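Local coordinates for protein Pcza361.24 (PDB 3G2M) that is a glycopeptide N-methyltransferase that probably moves a methyl group from S-adenosyl-L-methionine to a nitrogen of a glycopeptide antibiotic or its precursor, at residues A109-L112 / V116-A119; L87-G92 / S143-D148. One frame throughout, in Å; residues are numbered along the deposited sequence.

Interaction 1: residues A109-L112 / V116-A119; sequences ALEL and VLAA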
ATOM      1  N   ALA A 109      19.493  -0.292 -20.323  1.00 35.33           N
ATOM      2  CA  ALA A 109      18.497   0.536 -19.659  1.00 35.05           C
ATOM      3  C   ALA A 109      17.119   0.169 -20.195  1.00 34.65           C
ATOM      4  O   ALA A 109      16.869   0.270 -21.390  1.00 34.28           O
ATOM      5  CB  ALA A 109      18.799   2.000 -19.877  1.00 35.31           C
ATOM      6  N   LEU A 110      16.245  -0.284 -19.300  1.00 33.78           N
ATOM      7  CA  LEU A 110      14.907  -0.738 -19.668  1.00 33.15           C
ATOM      8  C   LEU A 110      13.864   0.311 -19.298  1.00 32.69           C
ATOM      9  O   LEU A 110      13.830   0.778 -18.159  1.00 32.18           O
ATOM     10  CB  LEU A 110      14.586  -2.054 -18.945  1.00 33.45           C
ATOM     11  CG  LEU A 110      13.239  -2.716 -19.250  1.00 33.72           C
ATOM     12  CD1 LEU A 110      13.422  -3.758 -20.339  1.00 36.12           C
ATOM     13  CD2 LEU A 110      12.629  -3.348 -18.013  1.00 35.08           C
ATOM     14  N   GLU A 111      12.994   0.654 -20.242  1.00 32.23           N
ATOM     15  CA  GLU A 111      12.021   1.714 -20.016  1.00 32.07           C
ATOM     16  C   GLU A 111      10.725   1.406 -20.762  1.00 32.46           C
ATOM     17  O   GLU A 111      10.755   0.904 -21.890  1.00 31.62           O
ATOM     18  CB  GLU A 111      12.623   3.070 -20.427  1.00 32.26           C
ATOM     19  CG  GLU A 111      11.673   4.269 -20.472  1.00 32.48           C
ATOM     20  CD  GLU A 111      10.883   4.472 -19.191  1.00 31.20           C
ATOM     21  OE1 GLU A 111      11.440   4.264 -18.095  1.00 32.51           O
ATOM     22  OE2 GLU A 111       9.695   4.841 -19.286  1.00 31.44           O
ATOM     23  N   LEU A 112       9.595   1.701 -20.123  1.00 32.42           N
ATOM     24  CA  LEU A 112       8.284   1.354 -20.659  1.00 33.50           C
ATOM     25  C   LEU A 112       7.789   2.309 -21.746  1.00 33.36           C
ATOM     26  O   LEU A 112       7.210   1.869 -22.746  1.00 33.26           O
ATOM     27  CB  LEU A 112       7.254   1.276 -19.525  1.00 33.65           C
ATOM     28  CG  LEU A 112       5.840   0.769 -19.853  1.00 34.73           C
ATOM     29  CD1 LEU A 112       5.857  -0.673 -20.325  1.00 36.05           C
ATOM     30  CD2 LEU A 112       4.933   0.923 -18.635  1.00 34.78           C
ATOM     31  N   VAL A 116       9.524   8.609 -23.650  1.00 34.68           N
ATOM     32  CA  VAL A 116      10.675   8.743 -22.752  1.00 34.48           C
ATOM     33  C   VAL A 116      11.922   8.133 -23.410  1.00 34.26           C
ATOM     34  O   VAL A 116      12.991   8.742 -23.398  1.00 33.98           O
ATOM     35  CB  VAL A 116      10.387   8.162 -21.335  1.00 34.42           C
ATOM     36  CG1 VAL A 116      11.592   8.306 -20.433  1.00 34.88           C
ATOM     37  CG2 VAL A 116       9.191   8.876 -20.695  1.00 34.55           C
ATOM     38  N   LEU A 117      11.766   6.958 -24.022  1.00 34.31           N
ATOM     39  CA  LEU A 117      12.859   6.309 -24.753  1.00 34.53           C
ATOM     40  C   LEU A 117      13.399   7.140 -25.907  1.00 34.91           C
ATOM     41  O   LEU A 117      14.608   7.182 -26.135  1.00 34.60           O
ATOM     42  CB  LEU A 117      12.425   4.945 -25.282  1.00 34.60           C
ATOM     43  CG  LEU A 117      12.516   3.786 -24.294  1.00 34.58           C
ATOM     44  CD1 LEU A 117      11.804   2.602 -24.888  1.00 35.59           C
ATOM     45  CD2 LEU A 117      13.970   3.442 -23.967  1.00 35.56           C
ATOM     46  N   ALA A 118      12.493   7.776 -26.648  1.00 35.21           N
ATOM     47  CA  ALA A 118      12.867   8.684 -27.729  1.00 36.03           C
ATOM     48  C   ALA A 118      13.729   9.831 -27.210  1.00 36.39           C
ATOM     49  O   ALA A 118      14.773  10.133 -27.784  1.00 36.35           O
ATOM     50  CB  ALA A 118      11.623   9.224 -28.412  1.00 35.80           C
ATOM     51  N   ALA A 119      13.291  10.441 -26.108  1.00 37.43           N
ATOM     52  CA  ALA A 119      14.028  11.519 -25.449  1.00 38.56           C
ATOM     53  C   ALA A 119      15.368  11.044 -24.878  1.00 39.27           C
ATOM     54  O   ALA A 119      16.343  11.802 -24.856  1.00 39.29           O
ATOM     55  CB  ALA A 119      13.176  12.157 -24.361  1.00 38.61           C
TER
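E111 meets L117 and V116 where strand 107-111 turns into helix 114-125. This is a beta-alpha unit of the Rossmann-like methyltransferase fold. The segments are only four residues apart at their nearest ends, so the chain doubles back on itself through a short turn.

The tight part lies between E111 and L117. The two side chains run alongside each other, pointing opposite ways. The CB of E111 sits 3.8 Å from CD2 of L117, and its CG is 3.9 Å from CG of L117. L117 is buried. Beyond this contact it also packs on L137 and Q139 of strand 135-139, so it fills the space between helix and sheet.

The looser side belongs to V116, which is partly exposed. Less of V116 than of L117 is covered by the strand segment. Its side chain crosses that of E111 at about a right angle. With chi1 at 180°, CG1 is the branch turned to E111, 4.0 Å from its CG.

The glutamate chain is bent at chi2 (53°), which turns the carboxylate along the strand, alongside V116. OE2 of E111 lies 4.0 Å from CB of V116. Each carboxylate oxygen accepts a backbone N-H: OE1 from G92 and OE2 from S113. These two bonds limit rotation of the group. E111 binds S-adenosyl-L-methionine and S-adenosyl-L-homocysteine in this protein. An acidic residue at the end of this strand is a hallmark of class I methyltransferases, where it commonly holds the ribose hydroxyls.

No hydrogen bond joins the two segments. Contact is by van der Waals touch alone, and its shortest approach sets the CD1 methyl of L117 3.6 Å from the backbone O of E111.

Interaction 2: residues L87-G92 / S143-D148; sequences LELAAG and SAFALD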
ATOM      1  N   LEU A  87      21.920  -4.172 -15.631  1.00 35.31           N
ATOM      2  CA  LEU A  87      20.566  -3.901 -16.072  1.00 34.26           C
ATOM      3  C   LEU A  87      19.928  -2.850 -15.161  1.00 33.79           C
ATOM      4  O   LEU A  87      19.811  -3.057 -13.957  1.00 33.51           O
ATOM      5  CB  LEU A  87      19.739  -5.193 -16.087  1.00 34.58           C
ATOM      6  CG  LEU A  87      18.256  -5.095 -16.448  1.00 33.35           C
ATOM      7  CD1 LEU A  87      18.049  -4.560 -17.871  1.00 33.54           C
ATOM      8  CD2 LEU A  87      17.601  -6.454 -16.274  1.00 34.09           C
ATOM      9  N   GLU A  88      19.549  -1.711 -15.732  1.00 33.44           N
ATOM     10  CA  GLU A  88      18.826  -0.689 -14.972  1.00 33.27           C
ATOM     11  C   GLU A  88      17.348  -0.691 -15.356  1.00 33.29           C
ATOM     12  O   GLU A  88      17.000  -0.453 -16.508  1.00 32.68           O
ATOM     13  CB  GLU A  88      19.432   0.703 -15.165  1.00 32.96           C
ATOM     14  CG  GLU A  88      18.756   1.776 -14.309  1.00 32.99           C
ATOM     15  CD  GLU A  88      19.128   3.194 -14.694  1.00 34.01           C
ATOM     16  OE1 GLU A  88      20.061   3.384 -15.503  1.00 35.21           O
ATOM     17  OE2 GLU A  88      18.487   4.129 -14.172  1.00 35.00           O
ATOM     18  N   LEU A  89      16.491  -0.963 -14.374  1.00 33.29           N
ATOM     19  CA  LEU A  89      15.048  -1.062 -14.605  1.00 33.22           C
ATOM     20  C   LEU A  89      14.396   0.295 -14.453  1.00 33.36           C
ATOM     21  O   LEU A  89      14.711   1.041 -13.517  1.00 33.40           O
ATOM     22  CB  LEU A  89      14.397  -2.061 -13.636  1.00 33.00           C
ATOM     23  CG  LEU A  89      15.016  -3.456 -13.578  1.00 33.99           C
ATOM     24  CD1 LEU A  89      14.456  -4.263 -12.403  1.00 33.14           C
ATOM     25  CD2 LEU A  89      14.829  -4.212 -14.894  1.00 34.61           C
ATOM     26  N   ALA A  90      13.472   0.587 -15.369  1.00 33.20           N
ATOM     27  CA  ALA A  90      12.719   1.842 -15.396  1.00 33.77           C
ATOM     28  C   ALA A  90      13.670   3.037 -15.402  1.00 34.05           C
ATOM     29  O   ALA A  90      13.595   3.915 -14.537  1.00 33.59           O
ATOM     30  CB  ALA A  90      11.722   1.908 -14.224  1.00 33.74           C
ATOM     31  N   ALA A  91      14.574   3.048 -16.385  1.00 34.71           N
ATOM     32  CA  ALA A  91      15.682   4.005 -16.423  1.00 35.56           C
ATOM     33  C   ALA A  91      15.248   5.430 -16.784  1.00 36.57           C
ATOM     34  O   ALA A  91      16.025   6.391 -16.645  1.00 36.26           O
ATOM     35  CB  ALA A  91      16.756   3.518 -17.386  1.00 35.53           C
ATOM     36  N   GLY A  92      14.005   5.566 -17.232  1.00 37.60           N
ATOM     37  CA  GLY A  92      13.467   6.857 -17.604  1.00 39.61           C
ATOM     38  C   GLY A  92      14.323   7.458 -18.697  1.00 41.11           C
ATOM     39  O   GLY A  92      14.508   6.852 -19.752  1.00 40.62           O
ATOM     40  N   SER A 143       7.749  -4.676 -14.246  1.00 32.92           N
ATOM     41  CA  SER A 143       6.952  -5.658 -13.494  1.00 32.13           C
ATOM     42  C   SER A 143       6.801  -7.003 -14.226  1.00 31.78           C
ATOM     43  O   SER A 143       6.366  -7.998 -13.641  1.00 31.26           O
ATOM     44  CB  SER A 143       5.576  -5.086 -13.134  1.00 32.20           C
ATOM     45  OG  SER A 143       4.725  -5.026 -14.266  1.00 33.05           O
ATOM     46  N   ALA A 144       7.163  -7.029 -15.505  1.00 31.15           N
ATOM     47  CA  ALA A 144       7.072  -8.251 -16.307  1.00 31.06           C
ATOM     48  C   ALA A 144       7.916  -8.067 -17.558  1.00 31.21           C
ATOM     49  O   ALA A 144       7.413  -7.638 -18.593  1.00 31.52           O
ATOM     50  CB  ALA A 144       5.624  -8.545 -16.675  1.00 31.22           C
ATOM     51  N   PHE A 145       9.207  -8.337 -17.443  1.00 31.09           N
ATOM     52  CA  PHE A 145      10.120  -8.222 -18.585  1.00 31.02           C
ATOM     53  C   PHE A 145      10.862  -9.531 -18.816  1.00 30.98           C
ATOM     54  O   PHE A 145      10.957 -10.377 -17.922  1.00 30.25           O
ATOM     55  CB  PHE A 145      11.109  -7.054 -18.399  1.00 31.07           C
ATOM     56  CG  PHE A 145      12.015  -7.202 -17.201  1.00 31.65           C
ATOM     57  CD1 PHE A 145      13.294  -7.739 -17.341  1.00 32.03           C
ATOM     58  CD2 PHE A 145      11.592  -6.808 -15.933  1.00 32.19           C
ATOM     59  CE1 PHE A 145      14.128  -7.886 -16.246  1.00 31.39           C
ATOM     60  CE2 PHE A 145      12.426  -6.946 -14.832  1.00 31.06           C
ATOM     61  CZ  PHE A 145      13.692  -7.497 -14.985  1.00 32.08           C
ATOM     62  N   ALA A 146      11.401  -9.679 -20.024  1.00 31.17           N
ATOM     63  CA  ALA A 146      12.112 -10.879 -20.412  1.00 31.52           C
ATOM     64  C   ALA A 146      13.093 -10.514 -21.513  1.00 31.97           C
ATOM     65  O   ALA A 146      12.692 -10.049 -22.577  1.00 31.66           O
ATOM     66  CB  ALA A 146      11.130 -11.933 -20.897  1.00 31.39           C
ATOM     67  N   LEU A 147      14.375 -10.713 -21.234  1.00 32.90           N
ATOM     68  CA  LEU A 147      15.441 -10.434 -22.187  1.00 34.31           C
ATOM     69  C   LEU A 147      16.219 -11.696 -22.487  1.00 34.90           C
ATOM     70  O   LEU A 147      16.195 -12.645 -21.703  1.00 34.81           O
ATOM     71  CB  LEU A 147      16.401  -9.376 -21.624  1.00 34.34           C
ATOM     72  CG  LEU A 147      15.760  -8.073 -21.142  1.00 35.10           C
ATOM     73  CD1 LEU A 147      16.777  -7.187 -20.457  1.00 36.68           C
ATOM     74  CD2 LEU A 147      15.108  -7.357 -22.305  1.00 36.29           C
ATOM     75  N   ASP A 148      16.915 -11.689 -23.621  1.00 35.74           N
ATOM     76  CA  ASP A 148      17.800 -12.784 -24.005  1.00 36.82           C
ATOM     77  C   ASP A 148      19.207 -12.536 -23.438  1.00 37.22           C
ATOM     78  O   ASP A 148      20.221 -12.674 -24.132  1.00 37.42           O
ATOM     79  CB  ASP A 148      17.820 -12.928 -25.530  1.00 37.10           C
ATOM     80  CG  ASP A 148      18.517 -14.196 -25.992  1.00 38.71           C
ATOM     81  OD1 ASP A 148      18.590 -15.173 -25.207  1.00 40.24           O
ATOM     82  OD2 ASP A 148      19.003 -14.209 -27.143  1.00 40.48           O
TER
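L89 and L87 press against F145 and L147, packing the loop that follows strand 135-139 against strand 86-89 of the Rossmann-like sheet. The main bump is the CD2 methyl of L89. It sits over one face of the F145 ring, with CD2 3.9 Å from the ring centroid and 29° off the normal. This is a CH-pi contact. The methyl leans toward the far end of the ring, where CD2 comes within 3.5 Å of CZ.

L87 works as a fork. Its CD2 branch approaches the ring obliquely, 3.8 Å from CE1 of F145. Its CD1 branch meets L147 tip to tip, CD1 to CD1, at 3.9 Å. The two branches thus serve two neighbours. CD2 of L87 and CD2 of L89 lie on the same side of the ring plane, and the CE1-CZ side of the ring fits into the shallow hollow between these methyls.

A chi1 of 62° sets the F145 ring against the strand's leucines. The ring also meets that of H179 in helix 166-179, and NE2 of H179 is hydrogen-bonded to the backbone N of L147. L89 touches V176 and L172 of the same helix.

Across the two segments there is no hydrogen bond or charge pair. Dispersion and the CH-pi contact hold the loop to the strand here, with no polar bond between the segments to fix a direction.

The centres of interactions 1 and 2 are 10 Å apart. Strands 86-89 and 107-111 are parallel neighbours in the seven-stranded sheet, so one strand of each contact lies beside the other. L110 N to E88 O and L110 O to A91 N are probable backbone hydrogen bonds between segments 109-112 and 87-92. Along the chain, 87-92 comes first, then both segments of interaction 1, then 143-148. Interaction 2 therefore spans the whole of interaction 1. Interaction 1 places E111 of the cofactor site. Interaction 2 packs a loop that directly follows D141 and M142 of the same site. Both lie near the C-terminal ends of the parallel strands, where the cofactor site is in this fold.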